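Side-chain contacts in aminopeptidase P; XAA-pro aminopeptidase (Streptococcus thermophilus, PDB 3IL0), which probably acts as a metal-dependent aminopeptidase that removes N-terminal residues preceding proline, this chain being its N-terminal creatinase/prolidase-type domain without the peptidase domain: residues A[106-109]-A[110-114]; A[75-78]-A[79-82]; A[98-101]-A[102-106]. One frame throughout, in Å; residues are numbered along the deposited sequence.

Contact 1. Residues A[106-109]-A[110-114]; sequences QALQ and AIFEG
The amides of Ala110, Ile111 and Phe112 bond back to the carbonyls of Gln106, Ala107 and Leu108, carrying the i-to-i+4 helical pattern through the C-terminal end of helix 102-111, the helix of the beta-alpha-beta unit formed with strands 93-97 and 116-120. The Ile111 N to Ala107 O bond, at 3.0 Å, is almost straight, with an N-H...O angle of 174°. Ala110 N uses Gln106 O as its main acceptor and makes a weak second bond to Ala107 O. The shortest of the series is Phe112 N to Leu108 O, 2.8 Å, although it is more bent. Phe112 is the first residue to leave helical backbone angles, and the closing bond is of the tighter i-to-i+3 kind, Glu113 N to Ala110 O at 3.2 Å.

Leu108 and Phe112, one turn apart, lie side by side and point the same way. Both place CG beside the backbone N (chi1 -64° and -66°), and this shared torsion brings Leu108 CD2 to 3.8 Å from Phe112 CE2. Both side chains are buried: Leu108 reaches Phe96 and Leu117 of the flanking strands, while Phe112 reaches Ile94 and, together with Ile111, Val83 of helix 78-88. One face of the Phe112 ring is met by Ile111 CG2, 3.7 Å above the plane and displaced toward the rim. At the edge of the same ring, in its plane, stands Leu108 O, 3.4 Å from Phe112 CD2.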
loop_
_atom_site.group_PDB
_atom_site.type_symbol
_atom_site.label_atom_id
_atom_site.label_comp_id
_atom_site.label_asym_id
_atom_site.label_seq_id
_atom_site.Cartn_x
_atom_site.Cartn_y
_atom_site.Cartn_z
ATOM N N GLN A 106 0.814 16.727 1.089
ATOM C CA GLN A 106 0.678 17.541 2.319
ATOM C C GLN A 106 -0.125 16.786 3.348
ATOM O O GLN A 106 0.278 16.784 4.476
ATOM C CB GLN A 106 0.066 18.926 2.121
ATOM C CG GLN A 106 0.938 19.835 1.307
ATOM C CD GLN A 106 0.426 21.269 1.183
ATOM O OE1 GLN A 106 -0.548 21.548 0.471
ATOM N NE2 GLN A 106 1.142 22.196 1.819
ATOM N N ALA A 107 -1.209 16.106 2.967
ATOM C CA ALA A 107 -1.914 15.203 3.939
ATOM C C ALA A 107 -1.021 14.111 4.516
ATOM O O ALA A 107 -1.043 13.904 5.702
ATOM C CB ALA A 107 -3.133 14.601 3.340
ATOM N N LEU A 108 -0.180 13.468 3.705
ATOM C CA LEU A 108 0.783 12.480 4.219
ATOM C C LEU A 108 1.800 13.067 5.168
ATOM O O LEU A 108 2.254 12.376 6.138
ATOM C CB LEU A 108 1.588 11.771 3.095
ATOM C CG LEU A 108 0.860 10.866 2.049
ATOM C CD1 LEU A 108 1.781 10.469 0.856
ATOM C CD2 LEU A 108 0.237 9.614 2.651
ATOM N N GLN A 109 2.269 14.274 4.866
ATOM C CA GLN A 109 3.233 14.904 5.778
ATOM C C GLN A 109 2.606 15.122 7.159
ATOM O O GLN A 109 3.281 14.937 8.162
ATOM C CB GLN A 109 3.732 16.233 5.288
ATOM C CG GLN A 109 4.921 16.169 4.368
ATOM C CD GLN A 109 5.400 17.577 3.976
ATOM O OE1 GLN A 109 6.589 17.824 3.922
ATOM N NE2 GLN A 109 4.468 18.495 3.710
ATOM N N ALA A 110 1.319 15.458 7.209
ATOM C CA ALA A 110 0.664 15.658 8.495
ATOM C C ALA A 110 0.473 14.278 9.184
ATOM O O ALA A 110 0.951 14.036 10.310
ATOM C CB ALA A 110 -0.660 16.429 8.315
ATOM N N ILE A 111 -0.131 13.323 8.496
ATOM C CA ILE A 111 -0.422 12.075 9.125
ATOM C C ILE A 111 0.808 11.329 9.557
ATOM O O ILE A 111 0.770 10.610 10.552
ATOM C CB ILE A 111 -1.221 11.236 8.204
ATOM C CG1 ILE A 111 -2.602 11.892 8.072
ATOM C CG2 ILE A 111 -1.299 9.826 8.738
ATOM C CD1 ILE A 111 -3.547 11.225 7.172
ATOM N N PHE A 112 1.887 11.444 8.799
ATOM C CA PHE A 112 3.072 10.673 9.043
ATOM C C PHE A 112 4.179 11.547 9.559
ATOM O O PHE A 112 5.335 11.232 9.453
ATOM C CB PHE A 112 3.518 9.879 7.805
ATOM C CG PHE A 112 2.553 8.793 7.384
ATOM C CD1 PHE A 112 2.612 7.526 7.957
ATOM C CD2 PHE A 112 1.606 9.028 6.429
ATOM C CE1 PHE A 112 1.705 6.531 7.586
ATOM C CE2 PHE A 112 0.723 8.069 6.064
ATOM C CZ PHE A 112 0.764 6.808 6.646
ATOM N N GLU A 113 3.831 12.615 10.227
ATOM C CA GLU A 113 4.849 13.525 10.775
ATOM C C GLU A 113 5.799 12.721 11.657
ATOM O O GLU A 113 5.364 11.893 12.431
ATOM C CB GLU A 113 4.154 14.616 11.585
ATOM C CG GLU A 113 4.795 15.953 11.492
ATOM C CD GLU A 113 3.957 17.038 12.180
ATOM O OE1 GLU A 113 3.479 17.996 11.477
ATOM O OE2 GLU A 113 3.770 16.920 13.428
ATOM N N GLY A 114 7.095 12.908 11.493
ATOM C CA GLY A 114 8.085 12.146 12.249
ATOM C C GLY A 114 8.660 10.934 11.560
ATOM O O GLY A 114 9.609 10.330 12.083
#

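Contact 2. Residues A[75-78]-A[79-82]; sequences SKDP and LKDI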
loop_
_atom_site.group_PDB
_atom_site.type_symbol
_atom_site.label_atom_id
_atom_site.label_comp_id
_atom_site.label_asym_id
_atom_site.label_seq_id
_atom_site.Cartn_x
_atom_site.Cartn_y
_atom_site.Cartn_z
ATOM N N SER A 75 -12.002 -0.161 7.207
ATOM C CA SER A 75 -11.532 1.162 7.590
ATOM C C SER A 75 -12.200 2.250 6.770
ATOM O O SER A 75 -12.377 2.115 5.576
ATOM C CB SER A 75 -10.001 1.240 7.415
ATOM O OG SER A 75 -9.550 2.591 7.419
ATOM N N LYS A 76 -12.559 3.334 7.440
ATOM C CA LYS A 76 -13.085 4.514 6.792
ATOM C C LYS A 76 -12.053 5.656 6.780
ATOM O O LYS A 76 -12.280 6.680 6.119
ATOM C CB LYS A 76 -14.354 4.950 7.515
ATOM C CG LYS A 76 -15.424 5.591 6.629
ATOM C CD LYS A 76 -16.669 6.035 7.459
ATOM C CE LYS A 76 -16.298 6.820 8.763
ATOM N NZ LYS A 76 -17.471 7.427 9.460
ATOM N N ASP A 77 -10.938 5.513 7.516
ATOM C CA ASP A 77 -9.737 6.390 7.313
ATOM C C ASP A 77 -8.461 5.583 7.164
ATOM O O ASP A 77 -7.766 5.293 8.150
ATOM C CB ASP A 77 -9.524 7.427 8.416
ATOM C CG ASP A 77 -8.644 8.595 7.929
ATOM O OD1 ASP A 77 -7.904 8.476 6.877
ATOM O OD2 ASP A 77 -8.737 9.640 8.600
ATOM N N PRO A 78 -8.160 5.219 5.915
ATOM C CA PRO A 78 -7.125 4.227 5.783
ATOM C C PRO A 78 -5.733 4.728 6.207
ATOM O O PRO A 78 -4.962 3.917 6.738
ATOM C CB PRO A 78 -7.217 3.792 4.312
ATOM C CG PRO A 78 -8.188 4.779 3.661
ATOM C CD PRO A 78 -9.024 5.311 4.728
ATOM N N LEU A 79 -5.427 6.014 5.991
ATOM C CA LEU A 79 -4.101 6.544 6.365
ATOM C C LEU A 79 -3.962 6.558 7.923
ATOM O O LEU A 79 -2.901 6.272 8.454
ATOM C CB LEU A 79 -3.808 7.930 5.740
ATOM C CG LEU A 79 -3.728 7.956 4.204
ATOM C CD1 LEU A 79 -3.818 9.365 3.638
ATOM C CD2 LEU A 79 -2.472 7.286 3.708
ATOM N N LYS A 80 -5.045 6.880 8.620
ATOM C CA LYS A 80 -5.100 6.788 10.088
ATOM C C LYS A 80 -4.846 5.364 10.501
ATOM O O LYS A 80 -4.054 5.120 11.404
ATOM C CB LYS A 80 -6.463 7.218 10.605
ATOM C CG LYS A 80 -6.401 7.915 11.972
ATOM C CD LYS A 80 -7.805 8.324 12.538
ATOM C CE LYS A 80 -8.618 7.101 13.097
ATOM N NZ LYS A 80 -7.790 6.195 13.987
ATOM N N ASP A 81 -5.467 4.399 9.830
ATOM C CA ASP A 81 -5.223 3.017 10.226
ATOM C C ASP A 81 -3.802 2.539 9.918
ATOM O O ASP A 81 -3.262 1.770 10.705
ATOM C CB ASP A 81 -6.286 2.068 9.625
ATOM C CG ASP A 81 -7.673 2.288 10.256
ATOM O OD1 ASP A 81 -7.718 2.236 11.519
ATOM O OD2 ASP A 81 -8.668 2.563 9.531
ATOM N N ILE A 82 -3.202 2.997 8.811
ATOM C CA ILE A 82 -1.828 2.594 8.455
ATOM C C ILE A 82 -0.784 3.051 9.515
ATOM O O ILE A 82 0.197 2.352 9.802
ATOM C CB ILE A 82 -1.423 3.153 7.091
ATOM C CG1 ILE A 82 -2.179 2.416 5.977
ATOM C CG2 ILE A 82 0.088 3.017 6.841
ATOM C CD1 ILE A 82 -2.086 3.121 4.616
#
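The flat carboxylate of Asp77 has Lys80 CB above one face, almost directly over Asp77 CG at 3.7 Å, and the two side chains cross at about a right angle. On that same side, Leu79 N lies 3.6 Å from Asp77 OD1, longer than a normal hydrogen bond. Asp77 CG stands opposite its own backbone N (chi1 -159°), and this torsion turns the group back over the first turn of helix 78-88. Asp77 is the N-cap residue of the helix, where its negative charge is probably favourable beside the amino end. Lys80 CB also lies 3.4 Å from the backbone Asp77 O.

The second carboxylate, that of Asp81, forms a salt bridge through OD1 with Lys84, one turn further on. Its OD2 approaches Ser75 OG so closely in the model that the contact is doubtful. The backbone evidence is firmer: Asp81 N bonds to Asp77 O at 3.0 Å, and Ile82 N to Pro78 O at 2.9 Å.

Ser75 is tied by its backbone to Thr55 in strand 51-55. Pro78 and Ile82 rest on Thr43 and Leu54 of two sheet strands, whereas Leu79 packs on Leu24 of strand 22-25 and faces helix 102-111.

Contact 3. Residues A[98-101]-A[102-106]; sequences NQVS and FAYYQ
Val100 meets the Tyr104 ring from an oblique direction, with its CB 3.6 Å from Tyr104 CD2 and its CG1 4.0 Å from Tyr104 CE2. One flank of the ring, the CD2-CE2 side, therefore does the touching. Tyr104 sends CG opposite its backbone N (chi1 -177°), which swings the ring back alongside the residue that precedes the helix cap.

Ser101, next in sequence, is the N-cap of helix 102-111. With chi1 at 72°, its OG is held between the backbone N and the carbonyl carbon and turns in over the first turn, where it accepts from Tyr104 N at 2.9 Å with an N-H...O angle of 161°. The same hydroxyl oxygen lies 3.3 Å from Tyr104 CB, so the capping bond and the van der Waals contact fall on a single residue. The main chain of Ser101 adds a second grip: its O receives Tyr105 N at 2.9 Å in a nearly straight bond, the first regular one of the helix. Gln106 N to Phe102 O, also 2.9 Å, continues the pattern. OG thus serves Tyr104 N, an amide of the first turn with no carbonyl of an earlier turn to bond to, while Ser101 O opens the regular series.

This helix start lies at the surface, following strand 93-97. Val100 and Tyr104 both touch Thr26, just beyond the end of strand 22-25, which borders strand 93-97 in the sheet.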
loop_
_atom_site.group_PDB
_atom_site.type_symbol
_atom_site.label_atom_id
_atom_site.label_comp_id
_atom_site.label_asym_id
_atom_site.label_seq_id
_atom_site.Cartn_x
_atom_site.Cartn_y
_atom_site.Cartn_z
ATOM N N ASN A 98 5.066 9.222 -6.734
ATOM C CA ASN A 98 5.322 10.641 -6.937
ATOM C C ASN A 98 4.353 11.313 -7.889
ATOM O O ASN A 98 4.405 12.499 -8.071
ATOM C CB ASN A 98 6.777 10.924 -7.283
ATOM C CG ASN A 98 7.150 10.492 -8.670
ATOM O OD1 ASN A 98 6.309 9.988 -9.451
ATOM N ND2 ASN A 98 8.423 10.756 -9.038
ATOM N N GLN A 99 3.444 10.531 -8.436
ATOM C CA GLN A 99 2.360 11.054 -9.202
ATOM C C GLN A 99 1.180 11.396 -8.290
ATOM O O GLN A 99 0.180 11.902 -8.779
ATOM C CB GLN A 99 1.940 10.036 -10.274
ATOM C CG GLN A 99 3.059 9.733 -11.273
ATOM C CD GLN A 99 3.588 10.992 -11.981
ATOM O OE1 GLN A 99 4.803 11.188 -12.103
ATOM N NE2 GLN A 99 2.678 11.851 -12.444
ATOM N N VAL A 100 1.248 11.167 -6.981
ATOM C CA VAL A 100 0.226 11.849 -6.159
ATOM C C VAL A 100 0.320 13.395 -6.314
ATOM O O VAL A 100 1.346 13.907 -6.702
ATOM C CB VAL A 100 0.235 11.432 -4.715
ATOM C CG1 VAL A 100 0.020 9.867 -4.651
ATOM C CG2 VAL A 100 1.526 11.843 -4.019
ATOM N N SER A 101 -0.785 14.085 -6.012
ATOM C CA SER A 101 -0.839 15.508 -6.041
ATOM C C SER A 101 -0.045 16.012 -4.819
ATOM O O SER A 101 0.138 15.294 -3.819
ATOM C CB SER A 101 -2.259 16.002 -5.949
ATOM O OG SER A 101 -2.717 15.790 -4.647
ATOM N N PHE A 102 0.407 17.262 -4.930
ATOM C CA PHE A 102 1.134 17.884 -3.869
ATOM C C PHE A 102 0.211 18.091 -2.650
ATOM O O PHE A 102 0.631 17.892 -1.532
ATOM C CB PHE A 102 1.745 19.211 -4.364
ATOM C CG PHE A 102 2.534 19.920 -3.308
ATOM C CD1 PHE A 102 3.833 19.500 -3.000
ATOM C CD2 PHE A 102 1.930 20.903 -2.508
ATOM C CE1 PHE A 102 4.538 20.098 -1.970
ATOM C CE2 PHE A 102 2.647 21.521 -1.453
ATOM C CZ PHE A 102 3.955 21.142 -1.202
ATOM N N ALA A 103 -1.058 18.434 -2.876
ATOM C CA ALA A 103 -2.031 18.477 -1.766
ATOM C C ALA A 103 -2.100 17.122 -1.015
ATOM O O ALA A 103 -2.012 17.050 0.207
ATOM C CB ALA A 103 -3.402 18.867 -2.308
ATOM N N TYR A 104 -2.168 16.029 -1.760
ATOM C CA TYR A 104 -2.188 14.722 -1.124
ATOM C C TYR A 104 -0.896 14.478 -0.360
ATOM O O TYR A 104 -0.893 13.985 0.747
ATOM C CB TYR A 104 -2.433 13.641 -2.190
ATOM C CG TYR A 104 -2.532 12.260 -1.618
ATOM C CD1 TYR A 104 -3.739 11.798 -1.136
ATOM C CD2 TYR A 104 -1.423 11.433 -1.530
ATOM C CE1 TYR A 104 -3.860 10.527 -0.553
ATOM C CE2 TYR A 104 -1.520 10.133 -0.966
ATOM C CZ TYR A 104 -2.755 9.690 -0.502
ATOM O OH TYR A 104 -2.905 8.467 0.077
ATOM N N TYR A 105 0.244 14.800 -0.944
ATOM C CA TYR A 105 1.502 14.719 -0.161
ATOM C C TYR A 105 1.426 15.549 1.112
ATOM O O TYR A 105 1.920 15.121 2.105
ATOM C CB TYR A 105 2.655 15.219 -0.983
ATOM C CG TYR A 105 3.898 15.452 -0.220
ATOM C CD1 TYR A 105 4.661 14.401 0.162
ATOM C CD2 TYR A 105 4.358 16.740 0.053
ATOM C CE1 TYR A 105 5.828 14.570 0.824
ATOM C CE2 TYR A 105 5.541 16.929 0.747
ATOM C CZ TYR A 105 6.262 15.832 1.125
ATOM O OH TYR A 105 7.436 15.901 1.815
ATOM N N GLN A 106 0.814 16.727 1.089
ATOM C CA GLN A 106 0.678 17.541 2.319
ATOM C C GLN A 106 -0.125 16.786 3.348
ATOM O O GLN A 106 0.278 16.784 4.476
ATOM C CB GLN A 106 0.066 18.926 2.121
ATOM C CG GLN A 106 0.938 19.835 1.307
ATOM C CD GLN A 106 0.426 21.269 1.183
ATOM O OE1 GLN A 106 -0.548 21.548 0.471
ATOM N NE2 GLN A 106 1.142 22.196 1.819
#

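From the N terminus, contact 2 comes first, turning the chain from strand 71-74 into helix 78-88. Strand 93-97 follows, and contact 3 then starts helix 102-111. Contact 1 finishes that helix before strand 116-120. No contact encloses another: contact 2 closes before the others open, and contacts 3 and 1 run end to end, sharing Gln106. Leu79 joins all three across the interface of the two helices, its CD2 lying 3.7 Å from Leu108 CD2 of contact 1 and its CD1 3.8 Å from Tyr104 OH of contact 3. Together they tie both helices to the mixed sheet of this N-terminal domain.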